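Local coordinates for protein L-asparaginase I (Vibrio cholerae, PDB 2OCD) that probably catalyses the hydrolysis of L-asparagine to L-aspartate and ammonium, working as a homotetramer, at residues Arg3-Ile8 and Asp80-Phe85; Asn152-Arg157 and Leu177-Glu182; Thr209-Gly214 and Lys309-Leu314; Leu240-Val245 and Val268-Gln273. All coordinates share one frame; numbering follows the deposited sequence. Where two conformers were deposited one is given.

Interaction 1 of 4, residues Arg3-Ile8 and Asp80-Phe85; sequences RKHIYI and DKYDGF
Y7 and F85 pair where strands 5-12 and 84-88 run parallel in the mixed sheet of the N-terminal domain, and H5, Y7 and Y82 form an aromatic cluster at the start of that pairing. Three hydrogen bonds tie the two segments together. Y7 N donates to G84 O in a nearly straight bond of 3.2 Å. Before the ladder settles, D83 grips both backbone polar atoms of H5: its N donates to H5 O at 2.9 Å, and its carboxylate OD1, met on the anti side, accepts H5 N at 2.6 Å.

Among the rings, Y82 touches both partners. Its CD1-CE1 edge points at the face of the H5 imidazole in a T-shaped pair with planes 79° apart. Over one face of Y82 sits Y7 CB, a CH-pi contact 3.6 Å from the ring centroid. With CG of Y7 anti to its backbone N (chi1 170°), the Y7 ring meets Y82 obliquely. A hydrogen bond between H5 NE2 and T50 OG1 of strand 48-58 helps fix the turn of the imidazole.

The remaining van der Waals contacts lie on both faces of the sheet. I6 packs on L136 and A139 of helix 127-141, its CG2 resting 3.5 Å from G84 O. Beside Y7, the F85 ring brings CD1 to 3.7 Å from Y7 CB.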
loop_
_atom_site.group_PDB
_atom_site.type_symbol
_atom_site.label_atom_id
_atom_site.label_comp_id
_atom_site.label_asym_id
_atom_site.label_seq_id
_atom_site.Cartn_x
_atom_site.Cartn_y
_atom_site.Cartn_z
ATOM N N ARG B 3 28.005 -18.169 -21.480
ATOM C CA ARG B 3 27.463 -16.867 -21.114
ATOM C C ARG B 3 26.910 -16.044 -22.270
ATOM O O ARG B 3 27.394 -16.110 -23.405
ATOM C CB ARG B 3 28.531 -15.986 -20.465
ATOM C CG ARG B 3 29.015 -16.453 -19.128
ATOM C CD ARG B 3 30.316 -15.748 -18.741
ATOM N NE ARG B 3 30.104 -14.603 -17.862
ATOM C CZ ARG B 3 31.091 -13.867 -17.334
ATOM N NH1 ARG B 3 32.374 -14.127 -17.612
ATOM N NH2 ARG B 3 30.796 -12.859 -16.529
ATOM N N LYS B 4 25.964 -15.193 -21.883
ATOM C CA LYS B 4 25.291 -14.264 -22.735
ATOM C C LYS B 4 26.203 -13.033 -22.831
ATOM O O LYS B 4 27.113 -12.877 -22.021
ATOM C CB LYS B 4 23.922 -13.883 -22.123
ATOM C CG LYS B 4 23.126 -15.019 -21.407
ATOM C CD LYS B 4 23.557 -15.271 -19.929
ATOM C CE LYS B 4 22.476 -15.952 -19.040
ATOM N NZ LYS B 4 22.118 -17.355 -19.419
ATOM N N HIS B 5 25.957 -12.173 -23.822
ATOM C CA HIS B 5 26.711 -10.912 -24.011
ATOM C C HIS B 5 25.728 -9.743 -24.288
ATOM O O HIS B 5 25.049 -9.746 -25.303
ATOM C CB HIS B 5 27.682 -11.034 -25.192
ATOM C CG HIS B 5 28.781 -10.023 -25.176
ATOM N ND1 HIS B 5 30.072 -10.325 -25.552
ATOM C CD2 HIS B 5 28.804 -8.730 -24.770
ATOM C CE1 HIS B 5 30.836 -9.256 -25.394
ATOM N NE2 HIS B 5 30.094 -8.278 -24.923
ATOM N N ILE B 6 25.688 -8.742 -23.410
ATOM C CA ILE B 6 24.739 -7.599 -23.529
ATOM C C ILE B 6 25.470 -6.335 -23.898
ATOM O O ILE B 6 26.576 -6.069 -23.420
ATOM C CB ILE B 6 23.945 -7.338 -22.239
ATOM C CG1 ILE B 6 23.373 -8.666 -21.716
ATOM C CG2 ILE B 6 22.820 -6.342 -22.482
ATOM C CD1 ILE B 6 22.287 -9.321 -22.665
ATOM N N TYR B 7 24.853 -5.570 -24.769
ATOM C CA TYR B 7 25.427 -4.354 -25.242
ATOM C C TYR B 7 24.769 -3.222 -24.448
ATOM O O TYR B 7 23.536 -3.147 -24.411
ATOM C CB TYR B 7 25.125 -4.226 -26.719
ATOM C CG TYR B 7 25.452 -2.911 -27.337
ATOM C CD1 TYR B 7 26.717 -2.668 -27.842
ATOM C CD2 TYR B 7 24.485 -1.933 -27.476
ATOM C CE1 TYR B 7 27.025 -1.465 -28.438
ATOM C CE2 TYR B 7 24.767 -0.731 -28.077
ATOM C CZ TYR B 7 26.036 -0.494 -28.556
ATOM O OH TYR B 7 26.336 0.690 -29.166
ATOM N N ILE B 8 25.599 -2.380 -23.796
ATOM C CA ILE B 8 25.119 -1.233 -23.089
ATOM C C ILE B 8 25.427 -0.007 -23.865
ATOM O O ILE B 8 26.594 0.263 -24.187
ATOM C CB ILE B 8 25.820 -1.043 -21.801
ATOM C CG1 ILE B 8 25.722 -2.304 -20.949
ATOM C CG2 ILE B 8 25.218 0.138 -21.075
ATOM C CD1 ILE B 8 26.664 -2.234 -19.752
ATOM N N ASP B 80 22.900 -8.164 -34.313
ATOM C CA ASP B 80 23.353 -9.580 -34.339
ATOM C C ASP B 80 24.582 -9.923 -33.482
ATOM O O ASP B 80 24.780 -11.081 -33.133
ATOM C CB ASP B 80 23.542 -10.049 -35.784
ATOM C CG ASP B 80 22.232 -10.065 -36.539
ATOM O OD1 ASP B 80 21.283 -10.763 -36.076
ATOM O OD2 ASP B 80 22.144 -9.360 -37.575
ATOM N N LYS B 81 25.372 -8.916 -33.114
ATOM C CA LYS B 81 26.554 -9.097 -32.261
ATOM C C LYS B 81 26.234 -9.459 -30.790
ATOM O O LYS B 81 27.123 -9.854 -30.053
ATOM C CB LYS B 81 27.447 -7.835 -32.288
ATOM C CG LYS B 81 27.872 -7.290 -33.689
ATOM C CD LYS B 81 29.379 -7.487 -33.994
ATOM C CE LYS B 81 29.732 -8.965 -34.443
ATOM N NZ LYS B 81 31.122 -9.514 -34.051
ATOM N N TYR B 82 25.003 -9.346 -30.328
ATOM C CA TYR B 82 24.772 -9.522 -28.903
ATOM C C TYR B 82 23.456 -10.243 -28.635
ATOM O O TYR B 82 22.665 -10.427 -29.538
ATOM C CB TYR B 82 24.772 -8.162 -28.215
ATOM C CG TYR B 82 26.038 -7.354 -28.336
ATOM C CD1 TYR B 82 27.043 -7.442 -27.376
ATOM C CD2 TYR B 82 26.216 -6.448 -29.392
ATOM C CE1 TYR B 82 28.206 -6.664 -27.469
ATOM C CE2 TYR B 82 27.368 -5.664 -29.493
ATOM C CZ TYR B 82 28.375 -5.775 -28.531
ATOM O OH TYR B 82 29.533 -5.002 -28.643
ATOM N N ASP B 83 23.228 -10.648 -27.396
ATOM C CA ASP B 83 22.022 -11.401 -27.029
ATOM C C ASP B 83 20.939 -10.529 -26.382
ATOM O O ASP B 83 19.843 -11.036 -26.112
ATOM C CB ASP B 83 22.386 -12.548 -26.088
ATOM C CG ASP B 83 23.661 -13.295 -26.540
ATOM O OD1 ASP B 83 24.663 -13.381 -25.753
ATOM O OD2 ASP B 83 23.670 -13.771 -27.717
ATOM N N GLY B 84 21.246 -9.245 -26.144
ATOM C CA GLY B 84 20.314 -8.292 -25.562
ATOM C C GLY B 84 20.916 -6.887 -25.477
ATOM O O GLY B 84 22.068 -6.656 -25.873
ATOM N N PHE B 85 20.136 -5.926 -24.997
ATOM C CA PHE B 85 20.557 -4.527 -25.038
ATOM C C PHE B 85 19.993 -3.771 -23.895
ATOM O O PHE B 85 18.814 -3.925 -23.619
ATOM C CB PHE B 85 20.062 -3.911 -26.330
ATOM C CG PHE B 85 20.473 -4.700 -27.534
ATOM C CD1 PHE B 85 21.681 -4.453 -28.144
ATOM C CD2 PHE B 85 19.677 -5.738 -28.004
ATOM C CE1 PHE B 85 22.067 -5.176 -29.188
ATOM C CE2 PHE B 85 20.076 -6.478 -29.041
ATOM C CZ PHE B 85 21.280 -6.201 -29.643
#

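Interaction 2 of 4, residues Asn152-Arg157 and Leu177-Glu182; sequences NNRLMR and LPPLLE
L177 CD1 rests over one face of the R157 guanidinium, 4.1 Å above the plane and offset toward its rim, while L180 CD2 approaches NH2 obliquely. CG of R157 is anti to the backbone N (chi1 -178°), which carries the side chain out across L180, at about a right angle to it; its nitrogens are held by a salt bridge from NE to E146 and a hydrogen bond from NH1 to the carbonyl of G333. R154 has N152 CB over one face of its guanidinium, and further back its CD meets P179 CG at 3.9 Å.

Between these arginines, strands 154-157 and 181-183 pair antiparallel in the mixed sheet of the N-terminal domain. L155 N donates to L181 O at 2.8 Å, and L181 N returns a longer bond of 3.3 Å to L155 O. L180 and L181 both face L155, a classic beta bulge; L155 CB packs on L181 CG at 3.9 Å. P179 CB touches CG of selenomethionine M156.

Two waters complete the contact. One joins R157 N to P178 O. The other accepts a weak bond from R154 NE and donates to E182 OE1 at 3.1 Å. At 4.7 Å, R154 NE and E182 OE1 make no direct contact; the water bridges them, and their opposite charges probably add a modest attraction.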
loop_
_atom_site.group_PDB
_atom_site.type_symbol
_atom_site.label_atom_id
_atom_site.label_comp_id
_atom_site.label_asym_id
_atom_site.label_seq_id
_atom_site.Cartn_x
_atom_site.Cartn_y
_atom_site.Cartn_z
ATOM N N ASN B 152 12.664 1.553 -10.108
ATOM C CA ASN B 152 11.987 1.211 -8.855
ATOM C C ASN B 152 11.783 -0.310 -8.765
ATOM O O ASN B 152 10.696 -0.755 -8.495
ATOM C CB ASN B 152 10.608 1.922 -8.742
ATOM C CG ASN B 152 10.644 3.429 -9.165
ATOM O OD1 ASN B 152 10.260 3.792 -10.300
ATOM N ND2 ASN B 152 11.093 4.298 -8.256
ATOM N N ASN B 153 12.787 -1.116 -9.101
ATOM C CA ASN B 153 12.697 -2.580 -8.980
ATOM C C ASN B 153 11.614 -3.281 -9.801
ATOM O O ASN B 153 11.225 -4.426 -9.528
ATOM C CB ASN B 153 12.543 -2.994 -7.521
ATOM C CG ASN B 153 13.653 -2.486 -6.662
ATOM O OD1 ASN B 153 14.832 -2.627 -6.991
ATOM N ND2 ASN B 153 13.291 -1.872 -5.551
ATOM N N ARG B 154 11.140 -2.626 -10.836
ATOM C CA ARG B 154 10.124 -3.249 -11.681
ATOM C C ARG B 154 10.386 -3.003 -13.165
ATOM O O ARG B 154 10.964 -1.987 -13.541
ATOM C CB ARG B 154 8.747 -2.799 -11.261
ATOM C CG ARG B 154 8.351 -1.403 -11.665
ATOM C CD ARG B 154 6.931 -1.034 -11.131
ATOM N NE ARG B 154 7.015 -0.614 -9.722
ATOM C CZ ARG B 154 7.142 0.646 -9.286
ATOM N NH1 ARG B 154 7.147 1.673 -10.114
ATOM N NH2 ARG B 154 7.260 0.867 -7.999
ATOM N N LEU B 155 10.043 -3.980 -13.988
ATOM C CA LEU B 155 10.246 -3.868 -15.396
ATOM C C LEU B 155 8.908 -3.635 -16.012
ATOM O O LEU B 155 8.025 -4.478 -15.883
ATOM C CB LEU B 155 10.799 -5.172 -15.943
ATOM C CG LEU B 155 11.106 -5.118 -17.440
ATOM C CD1 LEU B 155 12.331 -4.218 -17.666
ATOM C CD2 LEU B 155 11.289 -6.548 -18.036
HETATM N N MSE B 156 8.757 -2.528 -16.725
HETATM C CA MSE B 156 7.474 -2.208 -17.332
HETATM C C MSE B 156 7.537 -2.220 -18.829
HETATM O O MSE B 156 8.574 -1.976 -19.388
HETATM C CB MSE B 156 6.996 -0.844 -16.854
HETATM C CG MSE B 156 6.786 -0.781 -15.355
HETATM SE SE MSE B 156 7.108 1.037 -14.715
HETATM C CE MSE B 156 9.035 0.753 -14.204
ATOM N N ARG B 157 6.410 -2.479 -19.487
ATOM C CA ARG B 157 6.357 -2.308 -20.946
ATOM C C ARG B 157 6.727 -0.867 -21.280
ATOM O O ARG B 157 6.180 0.045 -20.707
ATOM C CB ARG B 157 4.984 -2.673 -21.498
ATOM C CG ARG B 157 4.887 -2.550 -23.003
ATOM C CD ARG B 157 3.660 -3.289 -23.603
ATOM N NE ARG B 157 3.836 -4.729 -23.507
ATOM C CZ ARG B 157 2.868 -5.620 -23.365
ATOM N NH1 ARG B 157 1.616 -5.257 -23.318
ATOM N NH2 ARG B 157 3.176 -6.897 -23.263
ATOM N N LEU B 177 -1.206 -1.117 -17.214
ATOM C CA LEU B 177 -0.679 -2.463 -17.419
ATOM C C LEU B 177 0.171 -2.844 -16.201
ATOM O O LEU B 177 1.018 -2.078 -15.785
ATOM C CB LEU B 177 0.170 -2.511 -18.691
ATOM C CG LEU B 177 0.395 -3.781 -19.561
ATOM C CD1 LEU B 177 1.733 -4.438 -19.282
ATOM C CD2 LEU B 177 -0.795 -4.772 -19.448
ATOM N N PRO B 178 -0.071 -4.010 -15.592
ATOM C CA PRO B 178 0.839 -4.417 -14.516
ATOM C C PRO B 178 2.227 -4.626 -15.026
ATOM O O PRO B 178 2.378 -4.998 -16.170
ATOM C CB PRO B 178 0.293 -5.766 -14.075
ATOM C CG PRO B 178 -1.155 -5.744 -14.475
ATOM C CD PRO B 178 -1.166 -4.985 -15.782
ATOM N N PRO B 179 3.234 -4.455 -14.165
ATOM C CA PRO B 179 4.581 -4.583 -14.665
ATOM C C PRO B 179 4.802 -6.003 -15.136
ATOM O O PRO B 179 4.238 -6.924 -14.567
ATOM C CB PRO B 179 5.472 -4.254 -13.459
ATOM C CG PRO B 179 4.580 -3.897 -12.353
ATOM C CD PRO B 179 3.191 -4.242 -12.710
ATOM N N LEU B 180 5.595 -6.135 -16.202
ATOM C CA LEU B 180 5.950 -7.408 -16.808
ATOM C C LEU B 180 6.744 -8.260 -15.882
ATOM O O LEU B 180 6.595 -9.494 -15.900
ATOM C CB LEU B 180 6.810 -7.178 -18.017
ATOM C CG LEU B 180 6.094 -6.485 -19.148
ATOM C CD1 LEU B 180 7.127 -5.978 -20.117
ATOM C CD2 LEU B 180 5.108 -7.451 -19.777
ATOM N N LEU B 181 7.621 -7.627 -15.102
ATOM C CA LEU B 181 8.283 -8.348 -14.044
ATOM C C LEU B 181 8.698 -7.486 -12.866
ATOM O O LEU B 181 8.773 -6.280 -12.982
ATOM C CB LEU B 181 9.409 -9.229 -14.607
ATOM C CG LEU B 181 10.867 -8.887 -14.626
ATOM C CD1 LEU B 181 11.431 -8.859 -13.259
ATOM C CD2 LEU B 181 11.518 -9.995 -15.398
ATOM N N GLU B 182 8.873 -8.141 -11.723
ATOM C CA GLU B 182 9.319 -7.512 -10.469
ATOM C C GLU B 182 10.666 -8.062 -9.931
ATOM O O GLU B 182 10.826 -9.270 -9.680
ATOM C CB GLU B 182 8.283 -7.724 -9.393
ATOM C CG GLU B 182 6.875 -7.425 -9.832
ATOM C CD GLU B 182 6.358 -6.147 -9.249
ATOM O OE1 GLU B 182 7.174 -5.223 -8.994
ATOM O OE2 GLU B 182 5.123 -6.071 -9.055
HETATM O O HOH W 1 5.100 -2.915 -8.494
HETATM O O HOH W 2 3.987 -2.669 -17.708
#

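Interaction 3 of 4, residues Thr209-Gly214 and Lys309-Leu314; sequences TPQPIG and KLHYLL
Q211 CB lies over one face of the H311 ring, offset toward its rim, where the segment leading into edge strand 213-217 of the C-terminal parallel sheet packs against helix 303-315. The edge of the same ring is lined by T209 O, 3.6 Å from H311 CD2 and near the ring plane, and by P210 CA. Beyond CG the Q211 chain bends (chi2 -70°), and its amide carbon CD comes to rest 3.8 Å from L314 CB. Further along, I213 faces L310, though its CD1 is modelled doubtfully close to the H311 ring.

A second shell fixes these groups. H311 ND1 is hydrogen-bonded to the carbonyl of L307, one helical turn earlier, which helps to fix the rotation of the imidazole. Q211 OE1 accepts from N236 ND2, and Q211 NE2 bonds S315 OG, with a weak bond of 3.3 Å to T209 O besides. Since S315 OG also bonds T209 N, this hydroxyl pins the incoming segment to the helix end.

Outside this shell stands the second subunit: its Y219 hydroxyl bonds I213 O, and its V226 packs on P212. P212 is itself the centre of an inverse gamma turn, with I213 N making a weak bond of 2.9 Å to Q211 O.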
loop_
_atom_site.group_PDB
_atom_site.type_symbol
_atom_site.label_atom_id
_atom_site.label_comp_id
_atom_site.label_asym_id
_atom_site.label_seq_id
_atom_site.Cartn_x
_atom_site.Cartn_y
_atom_site.Cartn_z
ATOM N N THR B 209 10.783 10.619 -37.953
ATOM C CA THR B 209 11.119 12.030 -38.117
ATOM C C THR B 209 10.053 12.884 -37.388
ATOM O O THR B 209 8.911 12.422 -37.243
ATOM C CB THR B 209 11.021 12.470 -39.577
ATOM O OG1 THR B 209 9.664 12.336 -39.971
ATOM C CG2 THR B 209 11.906 11.653 -40.522
ATOM N N PRO B 210 10.405 14.150 -37.004
ATOM C CA PRO B 210 9.550 15.023 -36.210
ATOM C C PRO B 210 8.271 15.338 -36.913
ATOM O O PRO B 210 8.274 15.500 -38.111
ATOM C CB PRO B 210 10.367 16.317 -36.088
ATOM C CG PRO B 210 11.786 15.919 -36.351
ATOM C CD PRO B 210 11.667 14.832 -37.364
ATOM N N GLN B 211 7.195 15.463 -36.164
ATOM C CA GLN B 211 5.895 15.716 -36.732
ATOM C C GLN B 211 5.270 16.800 -35.913
ATOM O O GLN B 211 5.397 16.787 -34.689
ATOM C CB GLN B 211 4.997 14.483 -36.661
ATOM C CG GLN B 211 5.548 13.259 -37.368
ATOM C CD GLN B 211 5.549 13.401 -38.887
ATOM O OE1 GLN B 211 4.705 14.132 -39.467
ATOM N NE2 GLN B 211 6.502 12.731 -39.541
ATOM N N PRO B 212 4.593 17.746 -36.586
ATOM C CA PRO B 212 3.917 18.833 -35.921
ATOM C C PRO B 212 2.609 18.336 -35.305
ATOM O O PRO B 212 1.556 18.485 -35.893
ATOM C CB PRO B 212 3.696 19.838 -37.055
ATOM C CG PRO B 212 3.544 18.973 -38.279
ATOM C CD PRO B 212 4.458 17.831 -38.057
ATOM N N ILE B 213 2.713 17.734 -34.122
ATOM C CA ILE B 213 1.583 17.164 -33.422
ATOM C C ILE B 213 1.142 18.173 -32.389
ATOM O O ILE B 213 1.933 18.570 -31.551
ATOM C CB ILE B 213 1.998 15.843 -32.743
ATOM C CG1 ILE B 213 2.421 14.820 -33.815
ATOM C CG2 ILE B 213 0.860 15.256 -31.891
ATOM C CD1 ILE B 213 3.163 13.616 -33.260
ATOM N N GLY B 214 -0.118 18.589 -32.455
ATOM C CA GLY B 214 -0.714 19.432 -31.413
ATOM C C GLY B 214 -1.246 18.597 -30.271
ATOM O O GLY B 214 -1.615 17.449 -30.466
ATOM N N LYS B 309 3.368 6.830 -31.354
ATOM C CA LYS B 309 2.741 5.912 -32.307
ATOM C C LYS B 309 2.397 6.757 -33.505
ATOM O O LYS B 309 2.597 6.338 -34.659
ATOM C CB LYS B 309 1.510 5.222 -31.700
ATOM C CG LYS B 309 0.881 4.052 -32.529
ATOM C CD LYS B 309 -0.350 3.450 -31.840
ATOM C CE LYS B 309 -1.012 2.264 -32.551
ATOM N NZ LYS B 309 -2.284 1.754 -31.807
ATOM N N LEU B 310 1.919 7.972 -33.230
ATOM C CA LEU B 310 1.685 8.951 -34.294
ATOM C C LEU B 310 2.982 9.274 -35.076
ATOM O O LEU B 310 2.950 9.394 -36.320
ATOM C CB LEU B 310 1.031 10.229 -33.738
ATOM C CG LEU B 310 -0.509 10.251 -33.530
ATOM C CD1 LEU B 310 -0.949 11.378 -32.599
ATOM C CD2 LEU B 310 -1.341 10.318 -34.841
ATOM N N HIS B 311 4.123 9.376 -34.383
ATOM C CA HIS B 311 5.373 9.730 -35.050
ATOM C C HIS B 311 5.860 8.550 -35.907
ATOM O O HIS B 311 6.500 8.709 -36.954
ATOM C CB HIS B 311 6.481 10.057 -34.050
ATOM C CG HIS B 311 6.572 11.504 -33.613
ATOM N ND1 HIS B 311 5.796 12.032 -32.600
ATOM C CD2 HIS B 311 7.453 12.485 -33.958
ATOM C CE1 HIS B 311 6.146 13.297 -32.396
ATOM N NE2 HIS B 311 7.145 13.597 -33.208
ATOM N N TYR B 312 5.621 7.354 -35.406
ATOM C CA TYR B 312 5.892 6.135 -36.167
ATOM C C TYR B 312 5.108 6.181 -37.454
ATOM O O TYR B 312 5.726 6.224 -38.511
ATOM C CB TYR B 312 5.522 4.893 -35.370
ATOM C CG TYR B 312 5.396 3.656 -36.190
ATOM C CD1 TYR B 312 6.453 3.189 -36.923
ATOM C CD2 TYR B 312 4.224 2.930 -36.213
ATOM C CE1 TYR B 312 6.352 2.038 -37.697
ATOM C CE2 TYR B 312 4.112 1.769 -36.986
ATOM C CZ TYR B 312 5.187 1.331 -37.723
ATOM O OH TYR B 312 5.103 0.169 -38.484
ATOM N N LEU B 313 3.776 6.229 -37.352
ATOM C CA LEU B 313 2.892 6.089 -38.514
ATOM C C LEU B 313 2.932 7.264 -39.490
ATOM O O LEU B 313 2.952 7.077 -40.730
ATOM C CB LEU B 313 1.440 5.893 -38.078
ATOM C CG LEU B 313 1.117 4.574 -37.380
ATOM C CD1 LEU B 313 -0.192 4.783 -36.658
ATOM C CD2 LEU B 313 1.055 3.332 -38.352
ATOM N N LEU B 314 2.935 8.475 -38.955
ATOM C CA LEU B 314 2.959 9.636 -39.821
ATOM C C LEU B 314 4.303 9.728 -40.554
ATOM O O LEU B 314 4.404 10.485 -41.531
ATOM C CB LEU B 314 2.696 10.917 -39.018
ATOM C CG LEU B 314 1.253 11.137 -38.554
ATOM C CD1 LEU B 314 1.218 12.094 -37.342
ATOM C CD2 LEU B 314 0.347 11.675 -39.698
#

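Interaction 4 of 4, residues Leu240-Val245 and Val268-Gln273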
loop_
_atom_site.group_PDB
_atom_site.type_symbol
_atom_site.label_atom_id
_atom_site.label_comp_id
_atom_site.label_asym_id
_atom_site.label_seq_id
_atom_site.Cartn_x
_atom_site.Cartn_y
_atom_site.Cartn_z
ATOM N N LEU B 240 -6.119 14.906 -28.082
ATOM C CA LEU B 240 -7.137 15.573 -27.313
ATOM C C LEU B 240 -7.226 14.912 -25.971
ATOM O O LEU B 240 -7.625 13.782 -25.933
ATOM C CB LEU B 240 -8.423 15.363 -28.036
ATOM C CG LEU B 240 -9.405 16.483 -28.142
ATOM C CD1 LEU B 240 -8.748 17.678 -28.841
ATOM C CD2 LEU B 240 -10.565 15.833 -28.945
ATOM N N LEU B 241 -6.816 15.600 -24.892
ATOM C CA LEU B 241 -6.865 15.049 -23.545
ATOM C C LEU B 241 -8.225 15.488 -22.966
ATOM O O LEU B 241 -8.468 16.675 -22.683
ATOM C CB LEU B 241 -5.666 15.515 -22.693
ATOM C CG LEU B 241 -4.230 15.452 -23.278
ATOM C CD1 LEU B 241 -3.183 16.388 -22.603
ATOM C CD2 LEU B 241 -3.669 14.009 -23.326
ATOM N N THR B 242 -9.133 14.533 -22.826
ATOM C CA THR B 242 -10.505 14.833 -22.426
ATOM C C THR B 242 -10.766 14.332 -21.003
ATOM O O THR B 242 -9.880 13.700 -20.402
ATOM C CB THR B 242 -11.510 14.209 -23.395
ATOM O OG1 THR B 242 -11.376 12.792 -23.359
ATOM C CG2 THR B 242 -11.307 14.727 -24.863
ATOM N N PHE B 243 -11.978 14.599 -20.492
ATOM C CA PHE B 243 -12.392 14.148 -19.131
ATOM C C PHE B 243 -12.932 12.729 -18.987
ATOM O O PHE B 243 -13.582 12.161 -19.872
ATOM C CB PHE B 243 -13.463 15.053 -18.541
ATOM C CG PHE B 243 -13.270 16.511 -18.857
ATOM C CD1 PHE B 243 -12.210 17.207 -18.334
ATOM C CD2 PHE B 243 -14.158 17.175 -19.667
ATOM C CE1 PHE B 243 -12.038 18.549 -18.614
ATOM C CE2 PHE B 243 -13.993 18.511 -19.912
ATOM C CZ PHE B 243 -12.936 19.195 -19.373
ATOM N N GLY B 244 -12.720 12.213 -17.788
ATOM C CA GLY B 244 -13.124 10.859 -17.435
ATOM C C GLY B 244 -12.958 9.938 -18.630
ATOM O O GLY B 244 -11.860 9.795 -19.158
ATOM N N VAL B 245 -14.050 9.363 -19.108
ATOM C CA VAL B 245 -13.972 8.235 -20.048
ATOM C C VAL B 245 -13.937 8.688 -21.506
ATOM O O VAL B 245 -14.033 7.883 -22.446
ATOM C CB VAL B 245 -15.119 7.236 -19.757
ATOM C CG1 VAL B 245 -15.347 6.396 -20.907
ATOM C CG2 VAL B 245 -14.758 6.348 -18.521
ATOM N N VAL B 268 -6.935 12.951 -35.273
ATOM C CA VAL B 268 -7.424 13.516 -34.064
ATOM C C VAL B 268 -7.757 12.360 -33.108
ATOM O O VAL B 268 -8.710 11.593 -33.319
ATOM C CB VAL B 268 -8.611 14.461 -34.333
ATOM C CG1 VAL B 268 -9.137 15.077 -32.990
ATOM C CG2 VAL B 268 -8.208 15.590 -35.323
ATOM N N VAL B 269 -6.929 12.216 -32.076
ATOM C CA VAL B 269 -6.978 11.056 -31.218
ATOM C C VAL B 269 -7.402 11.544 -29.859
ATOM O O VAL B 269 -6.953 12.592 -29.391
ATOM C CB VAL B 269 -5.601 10.342 -31.149
ATOM C CG1 VAL B 269 -4.532 11.266 -30.646
ATOM C CG2 VAL B 269 -5.658 9.026 -30.293
ATOM N N ASN B 270 -8.309 10.796 -29.253
ATOM C CA ASN B 270 -8.873 11.188 -28.003
ATOM C C ASN B 270 -8.265 10.335 -26.877
ATOM O O ASN B 270 -8.538 9.156 -26.841
ATOM C CB ASN B 270 -10.406 11.036 -28.107
ATOM C CG ASN B 270 -11.134 11.270 -26.774
ATOM O OD1 ASN B 270 -10.546 11.803 -25.778
ATOM N ND2 ASN B 270 -12.404 10.868 -26.737
ATOM N N LEU B 271 -7.433 10.916 -26.002
ATOM C CA LEU B 271 -6.969 10.236 -24.783
ATOM C C LEU B 271 -7.602 10.836 -23.539
ATOM O O LEU B 271 -7.992 11.977 -23.552
ATOM C CB LEU B 271 -5.497 10.420 -24.574
ATOM C CG LEU B 271 -4.440 9.988 -25.568
ATOM C CD1 LEU B 271 -3.109 10.072 -24.821
ATOM C CD2 LEU B 271 -4.662 8.574 -26.072
ATOM N N THR B 272 -7.666 10.101 -22.439
ATOM C CA THR B 272 -8.166 10.676 -21.180
ATOM C C THR B 272 -7.097 11.515 -20.427
ATOM O O THR B 272 -5.931 11.161 -20.412
ATOM C CB THR B 272 -8.748 9.556 -20.263
ATOM O OG1 THR B 272 -9.471 10.143 -19.168
ATOM C CG2 THR B 272 -7.635 8.595 -19.752
ATOM N N GLN B 273 -7.483 12.638 -19.823
ATOM C CA GLN B 273 -6.579 13.352 -18.917
ATOM C C GLN B 273 -6.491 12.661 -17.529
ATOM O O GLN B 273 -5.570 12.920 -16.787
ATOM C CB GLN B 273 -6.837 14.877 -18.864
ATOM C CG GLN B 273 -8.134 15.365 -18.249
ATOM C CD GLN B 273 -8.493 16.864 -18.594
ATOM O OE1 GLN B 273 -8.591 17.266 -19.769
ATOM N NE2 GLN B 273 -8.722 17.657 -17.554
#
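T242 and N270 meet at the tight, buried side of this contact. The hydroxyl OG1 of T242 donates to N270 OD1 at 2.7 Å, arriving in the carbonyl plane on a lone pair, and the two side chains cross at about a right angle. CG of N270 lies anti to its backbone N (chi1 173°), bringing OD1 to T242; with ND2 bonded to G246 O, both ends of the amide are engaged and its flip is fixed. Behind them the backbones zip together: L240 N to V269 O at 2.8 Å, L271 N to L240 O, T242 N to L271 O, and Q273 N to T242 O at 2.7 Å. Strands 237-242 and 267-272 are parallel neighbours joined through helix 252-263 in a beta-alpha-beta unit, and the axes of the segments 240-242 and 268-272 lie 36° apart.

Packing is slacker between L240 and V268, buried though they are, with L240 CD2 4.4 Å from V268 CG1. L241, T272 and Q273 form the more open side. There L241 CD2 stays 4.2 Å from L271 CB. L241 also reaches T217 of the second subunit, and Q273 extends side by side with the F243 ring. T272 OG1 is modelled 2.4 Å from G244 O, a doubtfully short bond. F243 packs on D92 of the second subunit, a predicted substrate-binding residue, consistent with the asparaginase plan in which a neighbour's C-terminal domain adjoins the active site.

Overall arrangement
The four contacts divide evenly between the two domains. Interactions 1 and 2 belong to the eight-stranded mixed sheet of the N-terminal domain, their centres about 21 Å apart, one among its parallel strands and the other in its antiparallel extension. Interactions 3 and 4 share the four-stranded parallel sheet of the C-terminal domain, with centres about 18 Å apart, and meet where L310 CD1 of helix 303-315 packs on V269 CG1 at 4.1 Å. Along the chain, 1 closes before 2 opens; 3 follows and spans 4. The centres of interactions 1 and 4 lie about 40 Å apart, across the chain's centre. Both C-terminal contacts touch the second subunit, so this sheet lies at a subunit interface of the homotetramer.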